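Local coordinates for SusD-like protein BACOVA_02651 (Bacteroides ovatus, PDB 5E75) that binds polysaccharide at the cell surface and probably captures xyloglucan there before the glycan is transported into the periplasm for degradation, at residues A193-N198 and G206-A211; Y367-L372 and V426-Y431; L187-L192 and L360-L365; L115-A120 and F155-N160. All coordinates share one frame; numbering follows the deposited sequence.

Contact 1 of 4, residues A193-N198 and G206-A211; sequences ARSGWN and GDLELA
R194 and D207 carry the polar part of this contact with a side-on, two-pronged salt bridge. NE of R194 donates to OD2 of D207 at 2.9 Å. The second prong, from NH2 of R194 to OD1 of D207, is 2.8 Å long, and its N-H...O angle is a straight 180°. Both oxygens are met on their syn sides and lie close to the guanidinium plane, which is turned only 24° from the carboxylate. Two bonds to two oxygens fix the rotation of both groups. The R194 chain bends at its third torsion (71°), which turns the NE edge toward the acid.

Van der Waals contacts lie beside this pair. CB of S195 sits 3.6 Å from CB of D207, where the backbones come to 5.1 Å between the CA atoms of the same residues. OG of S195 lies 3.9 Å from CD2 of L208, but its hydrogen bond runs back to the carbonyl of L192 in its own helix. F155, Q156 and I159 of helix 151-168 touch R194.

Together these contacts join the last turn of helix 180-195 to the first turns of helix 205-221, a helix-loop-helix hairpin of the kind that builds the TPR-like helical scaffold of SusD proteins.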
loop_
_atom_site.group_PDB
_atom_site.type_symbol
_atom_site.label_atom_id
_atom_site.label_comp_id
_atom_site.label_asym_id
_atom_site.label_seq_id
_atom_site.Cartn_x
_atom_site.Cartn_y
_atom_site.Cartn_z
ATOM N N ALA A 193 -5.782 2.715 13.752
ATOM C CA ALA A 193 -4.714 3.699 13.640
ATOM C C ALA A 193 -4.911 4.859 14.605
ATOM O O ALA A 193 -3.948 5.364 15.177
ATOM C CB ALA A 193 -4.613 4.225 12.191
ATOM N N ARG A 194 -6.156 5.305 14.781
ATOM C CA ARG A 194 -6.415 6.417 15.687
ATOM C C ARG A 194 -6.228 6.028 17.161
ATOM O O ARG A 194 -5.841 6.869 17.982
ATOM C CB ARG A 194 -7.818 7.001 15.469
ATOM C CG ARG A 194 -7.981 8.350 16.169
ATOM C CD ARG A 194 -9.315 9.028 15.919
ATOM N NE ARG A 194 -10.409 8.349 16.593
ATOM C CZ ARG A 194 -11.649 8.810 16.637
ATOM N NH1 ARG A 194 -11.941 9.965 16.046
ATOM N NH2 ARG A 194 -12.576 8.119 17.282
ATOM N N SER A 195 -6.489 4.762 17.481
ATOM C CA SER A 195 -6.583 4.337 18.877
ATOM C C SER A 195 -5.352 4.743 19.686
ATOM O O SER A 195 -5.488 5.226 20.804
ATOM C CB SER A 195 -6.847 2.834 18.994
ATOM O OG SER A 195 -5.732 2.065 18.573
ATOM N N GLY A 196 -4.159 4.563 19.128
ATOM C CA GLY A 196 -2.935 4.879 19.845
ATOM C C GLY A 196 -2.246 6.159 19.415
ATOM O O GLY A 196 -1.150 6.471 19.881
ATOM N N TRP A 197 -2.874 6.904 18.509
ATOM C CA TRP A 197 -2.190 8.001 17.818
ATOM C C TRP A 197 -1.955 9.181 18.738
ATOM O O TRP A 197 -2.892 9.839 19.150
ATOM C CB TRP A 197 -3.023 8.391 16.602
ATOM C CG TRP A 197 -2.453 9.400 15.627
ATOM C CD1 TRP A 197 -2.421 10.760 15.774
ATOM C CD2 TRP A 197 -1.940 9.127 14.317
ATOM N NE1 TRP A 197 -1.903 11.348 14.645
ATOM C CE2 TRP A 197 -1.593 10.365 13.743
ATOM C CE3 TRP A 197 -1.748 7.964 13.580
ATOM C CZ2 TRP A 197 -1.052 10.465 12.461
ATOM C CZ3 TRP A 197 -1.189 8.067 12.303
ATOM C CH2 TRP A 197 -0.865 9.314 11.763
ATOM N N ASN A 198 -0.688 9.448 19.054
ATOM C CA ASN A 198 -0.320 10.507 20.005
ATOM C C ASN A 198 -1.039 10.320 21.344
ATOM O O ASN A 198 -1.459 11.295 21.964
ATOM C CB ASN A 198 -0.655 11.921 19.473
ATOM C CG ASN A 198 0.338 12.458 18.452
ATOM O OD1 ASN A 198 1.527 12.148 18.484
ATOM N ND2 ASN A 198 -0.155 13.323 17.560
ATOM N N GLY A 206 -12.251 2.574 23.300
ATOM C CA GLY A 206 -13.383 2.845 22.439
ATOM C C GLY A 206 -13.059 2.613 20.974
ATOM O O GLY A 206 -13.817 1.957 20.266
ATOM N N ASP A 207 -11.932 3.154 20.531
ATOM C CA ASP A 207 -11.506 2.959 19.154
ATOM C C ASP A 207 -11.163 1.494 18.882
ATOM O O ASP A 207 -11.459 0.998 17.801
ATOM C CB ASP A 207 -10.316 3.857 18.803
ATOM C CG ASP A 207 -10.695 5.329 18.587
ATOM O OD1 ASP A 207 -11.899 5.690 18.545
ATOM O OD2 ASP A 207 -9.758 6.132 18.425
ATOM N N LEU A 208 -10.547 0.804 19.848
ATOM C CA LEU A 208 -10.276 -0.627 19.695
ATOM C C LEU A 208 -11.567 -1.410 19.499
ATOM O O LEU A 208 -11.658 -2.306 18.661
ATOM C CB LEU A 208 -9.489 -1.177 20.881
ATOM C CG LEU A 208 -8.021 -0.772 20.977
ATOM C CD1 LEU A 208 -7.449 -1.248 22.313
ATOM C CD2 LEU A 208 -7.229 -1.366 19.819
ATOM N N GLU A 209 -12.576 -1.072 20.294
ATOM C CA GLU A 209 -13.852 -1.757 20.198
ATOM C C GLU A 209 -14.476 -1.535 18.821
ATOM O O GLU A 209 -14.965 -2.467 18.202
ATOM C CB GLU A 209 -14.791 -1.288 21.315
ATOM C CG GLU A 209 -16.184 -1.878 21.257
ATOM C CD GLU A 209 -16.201 -3.388 21.341
ATOM O OE1 GLU A 209 -15.250 -3.971 21.910
ATOM O OE2 GLU A 209 -17.163 -4.001 20.832
ATOM N N LEU A 210 -14.472 -0.293 18.350
ATOM C CA LEU A 210 -14.995 -0.006 17.021
ATOM C C LEU A 210 -14.215 -0.721 15.901
ATOM O O LEU A 210 -14.815 -1.275 14.987
ATOM C CB LEU A 210 -15.026 1.504 16.788
ATOM C CG LEU A 210 -16.109 2.239 17.588
ATOM C CD1 LEU A 210 -15.822 3.738 17.651
ATOM C CD2 LEU A 210 -17.460 1.978 16.995
ATOM N N ALA A 211 -12.888 -0.735 15.985
ATOM C CA ALA A 211 -12.075 -1.474 15.020
ATOM C C ALA A 211 -12.466 -2.955 15.005
ATOM O O ALA A 211 -12.602 -3.574 13.952
ATOM C CB ALA A 211 -10.608 -1.312 15.348
#

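Contact 2 of 4, residues Y367-L372 and V426-Y431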
loop_
_atom_site.group_PDB
_atom_site.type_symbol
_atom_site.label_atom_id
_atom_site.label_comp_id
_atom_site.label_asym_id
_atom_site.label_seq_id
_atom_site.Cartn_x
_atom_site.Cartn_y
_atom_site.Cartn_z
ATOM N N TYR A 367 -8.029 -7.058 12.454
ATOM C CA TYR A 367 -8.873 -7.599 13.507
ATOM C C TYR A 367 -8.005 -8.200 14.625
ATOM O O TYR A 367 -8.230 -7.934 15.811
ATOM C CB TYR A 367 -9.811 -8.655 12.912
ATOM C CG TYR A 367 -10.840 -9.245 13.861
ATOM C CD1 TYR A 367 -11.277 -8.555 14.983
ATOM C CD2 TYR A 367 -11.381 -10.490 13.607
ATOM C CE1 TYR A 367 -12.221 -9.105 15.844
ATOM C CE2 TYR A 367 -12.322 -11.049 14.463
ATOM C CZ TYR A 367 -12.735 -10.348 15.575
ATOM O OH TYR A 367 -13.667 -10.913 16.423
ATOM N N ALA A 368 -6.993 -8.983 14.255
ATOM C CA ALA A 368 -6.109 -9.574 15.246
ATOM C C ALA A 368 -5.445 -8.512 16.112
ATOM O O ALA A 368 -5.371 -8.637 17.340
ATOM C CB ALA A 368 -5.044 -10.448 14.573
ATOM N N GLU A 369 -4.947 -7.452 15.485
ATOM C CA GLU A 369 -4.242 -6.406 16.214
ATOM C C GLU A 369 -5.204 -5.660 17.138
ATOM O O GLU A 369 -4.846 -5.268 18.258
ATOM C CB GLU A 369 -3.534 -5.443 15.237
ATOM C CG GLU A 369 -2.643 -4.413 15.894
ATOM C CD GLU A 369 -1.836 -3.567 14.907
ATOM O OE1 GLU A 369 -1.780 -3.912 13.714
ATOM O OE2 GLU A 369 -1.226 -2.575 15.356
ATOM N N ALA A 370 -6.437 -5.455 16.680
ATOM C CA ALA A 370 -7.434 -4.787 17.514
ATOM C C ALA A 370 -7.866 -5.665 18.695
ATOM O O ALA A 370 -8.206 -5.132 19.757
ATOM C CB ALA A 370 -8.637 -4.359 16.688
ATOM N N CYS A 371 -7.840 -6.986 18.521
ATOM C CA CYS A 371 -8.088 -7.905 19.640
ATOM C C CYS A 371 -6.923 -7.930 20.636
ATOM O O CYS A 371 -7.141 -7.980 21.855
ATOM C CB CYS A 371 -8.391 -9.312 19.129
ATOM S SG CYS A 371 -9.969 -9.476 18.300
ATOM N N LEU A 372 -5.687 -7.886 20.149
ATOM C CA LEU A 372 -4.535 -7.750 21.031
ATOM C C LEU A 372 -4.687 -6.514 21.923
ATOM O O LEU A 372 -4.482 -6.578 23.143
ATOM C CB LEU A 372 -3.270 -7.666 20.195
ATOM C CG LEU A 372 -1.975 -7.404 20.964
ATOM C CD1 LEU A 372 -1.588 -8.579 21.853
ATOM C CD2 LEU A 372 -0.832 -7.085 20.004
ATOM N N VAL A 426 4.197 4.197 10.063
ATOM C CA VAL A 426 3.918 5.522 10.618
ATOM C C VAL A 426 2.852 5.433 11.712
ATOM O O VAL A 426 2.987 6.063 12.772
ATOM C CB VAL A 426 3.509 6.534 9.520
ATOM C CG1 VAL A 426 3.132 7.864 10.131
ATOM C CG2 VAL A 426 4.656 6.699 8.523
ATOM N N THR A 427 1.795 4.657 11.461
ATOM C CA THR A 427 0.778 4.431 12.483
ATOM C C THR A 427 1.400 3.883 13.773
ATOM O O THR A 427 1.109 4.360 14.867
ATOM C CB THR A 427 -0.323 3.494 11.979
ATOM O OG1 THR A 427 -1.043 4.157 10.940
ATOM C CG2 THR A 427 -1.299 3.128 13.079
ATOM N N TRP A 428 2.254 2.875 13.647
ATOM C CA TRP A 428 2.916 2.320 14.819
ATOM C C TRP A 428 3.828 3.349 15.501
ATOM O O TRP A 428 3.898 3.384 16.733
ATOM C CB TRP A 428 3.691 1.037 14.457
ATOM C CG TRP A 428 2.822 -0.134 14.138
ATOM C CD1 TRP A 428 1.661 -0.522 14.776
ATOM C CD2 TRP A 428 3.043 -1.104 13.109
ATOM N NE1 TRP A 428 1.153 -1.659 14.190
ATOM C CE2 TRP A 428 1.981 -2.031 13.165
ATOM C CE3 TRP A 428 4.034 -1.267 12.132
ATOM C CZ2 TRP A 428 1.891 -3.101 12.281
ATOM C CZ3 TRP A 428 3.938 -2.311 11.251
ATOM C CH2 TRP A 428 2.870 -3.217 11.328
ATOM N N PHE A 429 4.511 4.197 14.725
ATOM C CA PHE A 429 5.369 5.237 15.283
ATOM C C PHE A 429 4.576 6.270 16.072
ATOM O O PHE A 429 5.044 6.785 17.096
ATOM C CB PHE A 429 6.189 5.906 14.172
ATOM C CG PHE A 429 6.798 7.201 14.588
ATOM C CD1 PHE A 429 7.927 7.224 15.387
ATOM C CD2 PHE A 429 6.212 8.397 14.232
ATOM C CE1 PHE A 429 8.459 8.426 15.808
ATOM C CE2 PHE A 429 6.748 9.594 14.650
ATOM C CZ PHE A 429 7.863 9.614 15.442
ATOM N N ARG A 430 3.368 6.564 15.618
ATOM C CA ARG A 430 2.524 7.501 16.342
ATOM C C ARG A 430 2.002 6.926 17.658
ATOM O O ARG A 430 1.601 7.684 18.551
ATOM C CB ARG A 430 1.366 7.972 15.446
ATOM C CG ARG A 430 1.662 9.251 14.704
ATOM C CD ARG A 430 1.412 10.458 15.612
ATOM N NE ARG A 430 1.594 11.721 14.924
ATOM C CZ ARG A 430 2.731 12.397 14.854
ATOM N NH1 ARG A 430 3.830 11.938 15.444
ATOM N NH2 ARG A 430 2.764 13.553 14.205
ATOM N N TYR A 431 2.011 5.602 17.761
ATOM C CA TYR A 431 1.586 4.869 18.959
ATOM C C TYR A 431 2.734 4.610 19.951
ATOM O O TYR A 431 2.631 4.952 21.138
ATOM C CB TYR A 431 0.952 3.566 18.472
ATOM C CG TYR A 431 0.709 2.443 19.463
ATOM C CD1 TYR A 431 0.313 2.675 20.776
ATOM C CD2 TYR A 431 0.809 1.132 19.040
ATOM C CE1 TYR A 431 0.084 1.603 21.652
ATOM C CE2 TYR A 431 0.582 0.070 19.894
ATOM C CZ TYR A 431 0.210 0.312 21.184
ATOM O OH TYR A 431 -0.012 -0.781 21.991
#
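E369 and W428 mark the nearest backbone approach of the two helical segments, yet their CA atoms are 11.4 Å apart, so the gap is bridged by long side chains and the two segments do not pack backbone to backbone. E369 spans its share with CG anti to the backbone N and an extended chain beyond, which carries the carboxylate far from its own helix. W428 presents the pyrrole edge of its indole. NE1 of W428 donates to OE2 of E369 at 2.8 Å, with an N-H...O angle of 162°.

The acceptor lies in the indole plane and is approached on its syn side, 23° out of the carboxylate plane, the two flat groups being inclined by 30°. The second oxygen stays near the same edge: OE1 of E369 is 4.0 Å from CZ2 of W428. Both residues are buried, so the indole N-H finds its acceptor in OE2 of E369 within the protein interior. OE2 has a second partner in R203, whose salt bridge would be expected to stabilise the negative charge.

Helix 404-415 borders both partners, with L404 and I407 against E369 and I408 and R411 against W428. M436 of helix 433-441 packs on the indole as well, while on helix 360-372 A370 and C371 meet A211 and R212 of helix 205-221.

Contact 3 of 4, residues L187-L192 and L360-L365; sequences LAKVYL and LADVYL. With EDO (1,2-ethanediol), chain C.
K189 reaches across to D362 and ties helix 180-195 to helix 360-372, two elements of the mainly helical SusD fold that are far apart in sequence. The nearest backbone pair, K189 and V363, has its CA atoms 7.6 Å apart, but the direct side-chain touch belongs to the lysine and the aspartate.

From CB, which points toward the partner helix, the K189 chain passes through CG and runs on straight to CD. There the first contact is made: CD of K189 lies 3.6 Å from OD1 of D362. A bend at the third torsion (62°) then turns the chain along the carboxylate, and CE of K189 is likewise 3.6 Å from OD1 of D362. At the tip, NZ of K189 donates to OD2 of D362 at 2.8 Å, forming a salt bridge. The two methylenes thus run alongside the carboxylate, close to both of its oxygens, while the ammonium bonds to OD2, and the two side chains cross at nearly a right angle.

On the far side of the acid, OD1 of D362 forms a salt bridge with R411 of helix 404-415. Two cations therefore share the carboxylate, one at each oxygen, which would be expected to keep it ionised. NZ of K189 also makes a weak hydrogen bond, 3.3 Å, to O1 of a 1,2-ethanediol that probably came from the crystallisation liquor. The lysine nitrogen meets OD2 of D362 on its syn side, 33° out of the carboxylate plane.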
loop_
_atom_site.group_PDB
_atom_site.type_symbol
_atom_site.label_atom_id
_atom_site.label_comp_id
_atom_site.label_asym_id
_atom_site.label_seq_id
_atom_site.Cartn_x
_atom_site.Cartn_y
_atom_site.Cartn_z
ATOM N N LEU A 187 -12.470 1.445 7.469
ATOM C CA LEU A 187 -12.853 2.087 8.714
ATOM C C LEU A 187 -12.262 1.386 9.944
ATOM O O LEU A 187 -11.803 2.043 10.882
ATOM C CB LEU A 187 -14.382 2.203 8.789
ATOM C CG LEU A 187 -14.966 2.969 9.970
ATOM C CD1 LEU A 187 -14.380 4.372 10.069
ATOM C CD2 LEU A 187 -16.474 3.046 9.780
ATOM N N ALA A 188 -12.199 0.054 9.898
ATOM C CA ALA A 188 -11.548 -0.691 10.968
ATOM C C ALA A 188 -10.078 -0.281 11.085
ATOM O O ALA A 188 -9.562 -0.080 12.203
ATOM C CB ALA A 188 -11.673 -2.175 10.732
ATOM N N LYS A 189 -9.403 -0.159 9.940
ATOM C CA LYS A 189 -7.998 0.245 9.917
ATOM C C LYS A 189 -7.814 1.652 10.475
ATOM O O LYS A 189 -6.846 1.934 11.176
ATOM C CB LYS A 189 -7.408 0.160 8.501
ATOM C CG LYS A 189 -7.293 -1.241 7.952
ATOM C CD LYS A 189 -6.643 -1.245 6.588
ATOM C CE LYS A 189 -5.235 -0.705 6.618
ATOM N NZ LYS A 189 -4.556 -0.960 5.301
ATOM N N VAL A 190 -8.744 2.543 10.147
ATOM C CA VAL A 190 -8.685 3.928 10.612
ATOM C C VAL A 190 -8.870 4.011 12.137
ATOM O O VAL A 190 -8.102 4.692 12.816
ATOM C CB VAL A 190 -9.712 4.803 9.845
ATOM C CG1 VAL A 190 -9.780 6.195 10.441
ATOM C CG2 VAL A 190 -9.334 4.888 8.378
ATOM N N TYR A 191 -9.875 3.321 12.669
ATOM C CA TYR A 191 -10.065 3.311 14.116
ATOM C C TYR A 191 -8.859 2.700 14.836
ATOM O O TYR A 191 -8.415 3.217 15.868
ATOM C CB TYR A 191 -11.348 2.577 14.496
ATOM C CG TYR A 191 -12.599 3.418 14.404
ATOM C CD1 TYR A 191 -12.734 4.589 15.146
ATOM C CD2 TYR A 191 -13.633 3.052 13.579
ATOM C CE1 TYR A 191 -13.871 5.362 15.075
ATOM C CE2 TYR A 191 -14.796 3.817 13.510
ATOM C CZ TYR A 191 -14.887 4.976 14.254
ATOM O OH TYR A 191 -16.037 5.757 14.200
ATOM N N LEU A 192 -8.312 1.611 14.301
ATOM C CA LEU A 192 -7.119 1.034 14.912
ATOM C C LEU A 192 -5.962 2.027 14.885
ATOM O O LEU A 192 -5.239 2.191 15.891
ATOM C CB LEU A 192 -6.716 -0.287 14.245
ATOM C CG LEU A 192 -5.459 -0.971 14.802
ATOM C CD1 LEU A 192 -5.621 -1.338 16.287
ATOM C CD2 LEU A 192 -5.124 -2.184 13.965
ATOM N N LEU A 360 -8.549 -8.591 1.754
ATOM C CA LEU A 360 -9.180 -9.216 2.917
ATOM C C LEU A 360 -8.157 -9.625 3.981
ATOM O O LEU A 360 -8.441 -9.506 5.183
ATOM C CB LEU A 360 -10.037 -10.401 2.468
ATOM C CG LEU A 360 -10.878 -11.087 3.540
ATOM C CD1 LEU A 360 -11.966 -10.179 4.081
ATOM C CD2 LEU A 360 -11.458 -12.360 2.973
ATOM N N ALA A 361 -6.964 -10.062 3.577
ATOM C CA ALA A 361 -5.969 -10.458 4.574
ATOM C C ALA A 361 -5.598 -9.295 5.492
ATOM O O ALA A 361 -5.239 -9.514 6.642
ATOM C CB ALA A 361 -4.740 -10.994 3.916
ATOM N N ASP A 362 -5.639 -8.073 4.976
ATOM C CA ASP A 362 -5.386 -6.878 5.791
ATOM C C ASP A 362 -6.437 -6.774 6.900
ATOM O O ASP A 362 -6.124 -6.466 8.054
ATOM C CB ASP A 362 -5.422 -5.659 4.864
ATOM C CG ASP A 362 -4.748 -4.439 5.421
ATOM O OD1 ASP A 362 -4.662 -4.274 6.643
ATOM O OD2 ASP A 362 -4.294 -3.624 4.594
ATOM N N VAL A 363 -7.695 -7.012 6.545
ATOM C CA VAL A 363 -8.761 -6.942 7.531
ATOM C C VAL A 363 -8.566 -8.042 8.582
ATOM O O VAL A 363 -8.794 -7.797 9.769
ATOM C CB VAL A 363 -10.172 -6.988 6.888
ATOM C CG1 VAL A 363 -11.233 -6.726 7.919
ATOM C CG2 VAL A 363 -10.289 -5.971 5.769
ATOM N N TYR A 364 -8.132 -9.226 8.153
ATOM C CA TYR A 364 -7.843 -10.309 9.108
ATOM C C TYR A 364 -6.786 -9.874 10.112
ATOM O O TYR A 364 -6.940 -10.059 11.324
ATOM C CB TYR A 364 -7.358 -11.578 8.383
ATOM C CG TYR A 364 -8.430 -12.410 7.676
ATOM C CD1 TYR A 364 -9.687 -11.896 7.398
ATOM C CD2 TYR A 364 -8.174 -13.728 7.295
ATOM C CE1 TYR A 364 -10.653 -12.674 6.765
ATOM C CE2 TYR A 364 -9.128 -14.487 6.666
ATOM C CZ TYR A 364 -10.364 -13.965 6.398
ATOM O OH TYR A 364 -11.284 -14.794 5.792
ATOM N N LEU A 365 -5.687 -9.319 9.618
ATOM C CA LEU A 365 -4.606 -8.920 10.502
ATOM C C LEU A 365 -4.971 -7.710 11.360
ATOM O O LEU A 365 -4.554 -7.611 12.511
ATOM C CB LEU A 365 -3.305 -8.658 9.712
ATOM C CG LEU A 365 -2.715 -9.879 9.015
ATOM C CD1 LEU A 365 -1.523 -9.485 8.175
ATOM C CD2 LEU A 365 -2.310 -10.935 9.985
HETATM C C1 EDO C . -6.143 2.523 3.460
HETATM O O1 EDO C . -4.892 2.014 3.915
HETATM C C2 EDO C . -5.946 3.468 2.282
HETATM O O2 EDO C . -5.668 4.798 2.726
#

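Contact 4 of 4, residues L115-A120 and F155-N160. With EDO (1,2-ethanediol), chain C.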
loop_
_atom_site.group_PDB
_atom_site.type_symbol
_atom_site.label_atom_id
_atom_site.label_comp_id
_atom_site.label_asym_id
_atom_site.label_seq_id
_atom_site.Cartn_x
_atom_site.Cartn_y
_atom_site.Cartn_z
ATOM N N LEU A 115 -15.592 7.399 -0.330
ATOM C CA LEU A 115 -14.646 6.327 -0.003
ATOM C C LEU A 115 -13.261 6.654 -0.527
ATOM O O LEU A 115 -12.262 6.485 0.182
ATOM C CB LEU A 115 -15.134 4.994 -0.582
ATOM C CG LEU A 115 -14.196 3.779 -0.469
ATOM C CD1 LEU A 115 -13.855 3.499 0.978
ATOM C CD2 LEU A 115 -14.769 2.509 -1.118
ATOM N N MET A 116 -13.177 7.106 -1.771
ATOM C CA MET A 116 -11.877 7.417 -2.348
ATOM C C MET A 116 -11.258 8.626 -1.675
ATOM O O MET A 116 -10.052 8.637 -1.410
ATOM C CB MET A 116 -11.957 7.618 -3.858
ATOM C CG MET A 116 -12.334 6.373 -4.612
ATOM S SD MET A 116 -11.140 5.063 -4.382
ATOM C CE MET A 116 -11.766 3.829 -5.511
ATOM N N ARG A 117 -12.059 9.637 -1.368
ATOM C CA ARG A 117 -11.564 10.807 -0.663
ATOM C C ARG A 117 -10.999 10.411 0.705
ATOM O O ARG A 117 -9.936 10.896 1.117
ATOM C CB ARG A 117 -12.695 11.830 -0.518
ATOM C CG ARG A 117 -12.263 13.170 0.066
ATOM C CD ARG A 117 -13.338 14.224 -0.050
ATOM N NE ARG A 117 -14.482 13.969 0.792
ATOM C CZ ARG A 117 -15.598 14.693 0.755
ATOM N NH1 ARG A 117 -15.721 15.721 -0.085
ATOM N NH2 ARG A 117 -16.583 14.399 1.575
ATOM N N ALA A 118 -11.687 9.509 1.389
ATOM C CA ALA A 118 -11.224 9.004 2.671
ATOM C C ALA A 118 -9.899 8.281 2.525
ATOM O O ALA A 118 -8.983 8.490 3.314
ATOM C CB ALA A 118 -12.265 8.077 3.300
ATOM N N CYS A 119 -9.786 7.419 1.524
ATOM C CA CYS A 119 -8.530 6.734 1.312
ATOM C C CYS A 119 -7.378 7.682 1.031
ATOM O O CYS A 119 -6.278 7.494 1.555
ATOM C CB CYS A 119 -8.648 5.717 0.180
ATOM S SG CYS A 119 -9.688 4.262 0.560
ATOM N N ALA A 120 -7.595 8.674 0.189
ATOM C CA ALA A 120 -6.567 9.649 -0.114
ATOM C C ALA A 120 -6.113 10.385 1.143
ATOM O O ALA A 120 -4.918 10.507 1.384
ATOM C CB ALA A 120 -7.060 10.620 -1.181
ATOM N N PHE A 155 -8.536 12.798 10.819
ATOM C CA PHE A 155 -9.161 11.546 11.221
ATOM C C PHE A 155 -10.687 11.624 11.195
ATOM O O PHE A 155 -11.346 10.723 10.686
ATOM C CB PHE A 155 -8.734 11.135 12.633
ATOM C CG PHE A 155 -7.524 10.231 12.703
ATOM C CD1 PHE A 155 -7.573 8.932 12.202
ATOM C CD2 PHE A 155 -6.374 10.643 13.339
ATOM C CE1 PHE A 155 -6.477 8.087 12.302
ATOM C CE2 PHE A 155 -5.279 9.803 13.442
ATOM C CZ PHE A 155 -5.336 8.532 12.923
ATOM N N GLN A 156 -11.258 12.675 11.772
ATOM C CA GLN A 156 -12.710 12.775 11.819
ATOM C C GLN A 156 -13.310 12.899 10.416
ATOM O O GLN A 156 -14.356 12.321 10.135
ATOM C CB GLN A 156 -13.128 13.950 12.705
ATOM C CG GLN A 156 -14.629 14.053 12.906
ATOM C CD GLN A 156 -15.162 12.919 13.736
ATOM O OE1 GLN A 156 -14.689 12.675 14.849
ATOM N NE2 GLN A 156 -16.125 12.186 13.204
ATOM N N PHE A 157 -12.634 13.622 9.525
ATOM C CA PHE A 157 -13.105 13.814 8.154
ATOM C C PHE A 157 -13.138 12.462 7.434
ATOM O O PHE A 157 -14.098 12.122 6.742
ATOM C CB PHE A 157 -12.165 14.821 7.476
ATOM C CG PHE A 157 -12.613 15.285 6.125
ATOM C CD1 PHE A 157 -12.341 14.541 4.989
ATOM C CD2 PHE A 157 -13.277 16.489 5.987
ATOM C CE1 PHE A 157 -12.745 14.976 3.739
ATOM C CE2 PHE A 157 -13.682 16.936 4.749
ATOM C CZ PHE A 157 -13.417 16.181 3.614
ATOM N N ILE A 158 -12.069 11.689 7.597
ATOM C CA ILE A 158 -11.985 10.347 7.035
ATOM C C ILE A 158 -13.108 9.448 7.566
ATOM O O ILE A 158 -13.800 8.775 6.806
ATOM C CB ILE A 158 -10.614 9.723 7.374
ATOM C CG1 ILE A 158 -9.477 10.408 6.607
ATOM C CG2 ILE A 158 -10.582 8.236 7.079
ATOM C CD1 ILE A 158 -8.101 10.182 7.218
ATOM N N ILE A 159 -13.308 9.471 8.881
ATOM C CA ILE A 159 -14.369 8.680 9.504
ATOM C C ILE A 159 -15.760 9.059 8.962
ATOM O O ILE A 159 -16.588 8.186 8.645
ATOM C CB ILE A 159 -14.308 8.791 11.052
ATOM C CG1 ILE A 159 -13.086 8.040 11.593
ATOM C CG2 ILE A 159 -15.589 8.248 11.701
ATOM C CD1 ILE A 159 -12.715 8.427 13.021
ATOM N N ASN A 160 -16.011 10.351 8.821
ATOM C CA ASN A 160 -17.309 10.787 8.322
ATOM C C ASN A 160 -17.553 10.281 6.900
ATOM O O ASN A 160 -18.651 9.817 6.566
ATOM C CB ASN A 160 -17.416 12.316 8.336
ATOM C CG ASN A 160 -17.518 12.898 9.735
ATOM O OD1 ASN A 160 -17.665 12.174 10.730
ATOM N ND2 ASN A 160 -17.409 14.223 9.816
HETATM C C1 EDO C . -6.143 2.523 3.460
HETATM O O1 EDO C . -4.892 2.014 3.915
HETATM C C2 EDO C . -5.946 3.468 2.282
HETATM O O2 EDO C . -5.668 4.798 2.726
#
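A118 and I158 mark the closest backbone approach in this helix-helix packing contact of the SusD family's N-terminal region, where helices 103-125 and 151-168 bring the CA atoms of the pair to 4.6 Å, consistent with the small side chain of A118. The CG1 methylene of I158 rests 3.8 Å from the carbonyl O of A118. Its CG2 methyl lies 4.1 Å from CB of A118, and no hydrogen bond crosses the contact.

At R117 and F157 the side chains, rather than the backbones, close in, and the packing is just as tight: NE of R117 is 3.6 Å from CE1 of F157. The arginine chain bends at its third torsion (69°) where CD passes the ring edge, and the two side chains cross at about a right angle. CZ of F157 stands 3.7 Å above one guanidinium face, displaced toward the rim, with the planes 57° apart. The charged end has its own partners, a salt bridge to D161 and a hydrogen bond to N87.

The looser side lies away from the helix interface, where a small solvent molecule, a 1,2-ethanediol probably taken up from the crystallisation liquor, sits by C119. Its O2 donates to the carbonyl O of C119 at 3.0 Å.

Contacts 1, 2 and 4 are buried, whereas contact 3 is partly buried and its lysine also meets an ethanediol that touches contact 4. Helix 180-195 serves contacts 1 and 3, and helix 360-372 serves contacts 2 and 3; contact 3 joins these two helices to each other. Contacts 1 and 4 have CA pairs near 5 Å, with van der Waals contact beside a longer arginine side chain, which pairs with an acid in one and an aromatic ring in the other. Contacts 2 and 3, more widely spaced, each have a single polar bond between their segments. N198 N to R430 O, 2.9 Å, probably hydrogen-bonds contact 1 to contact 2; contacts 2 and 4 do not touch.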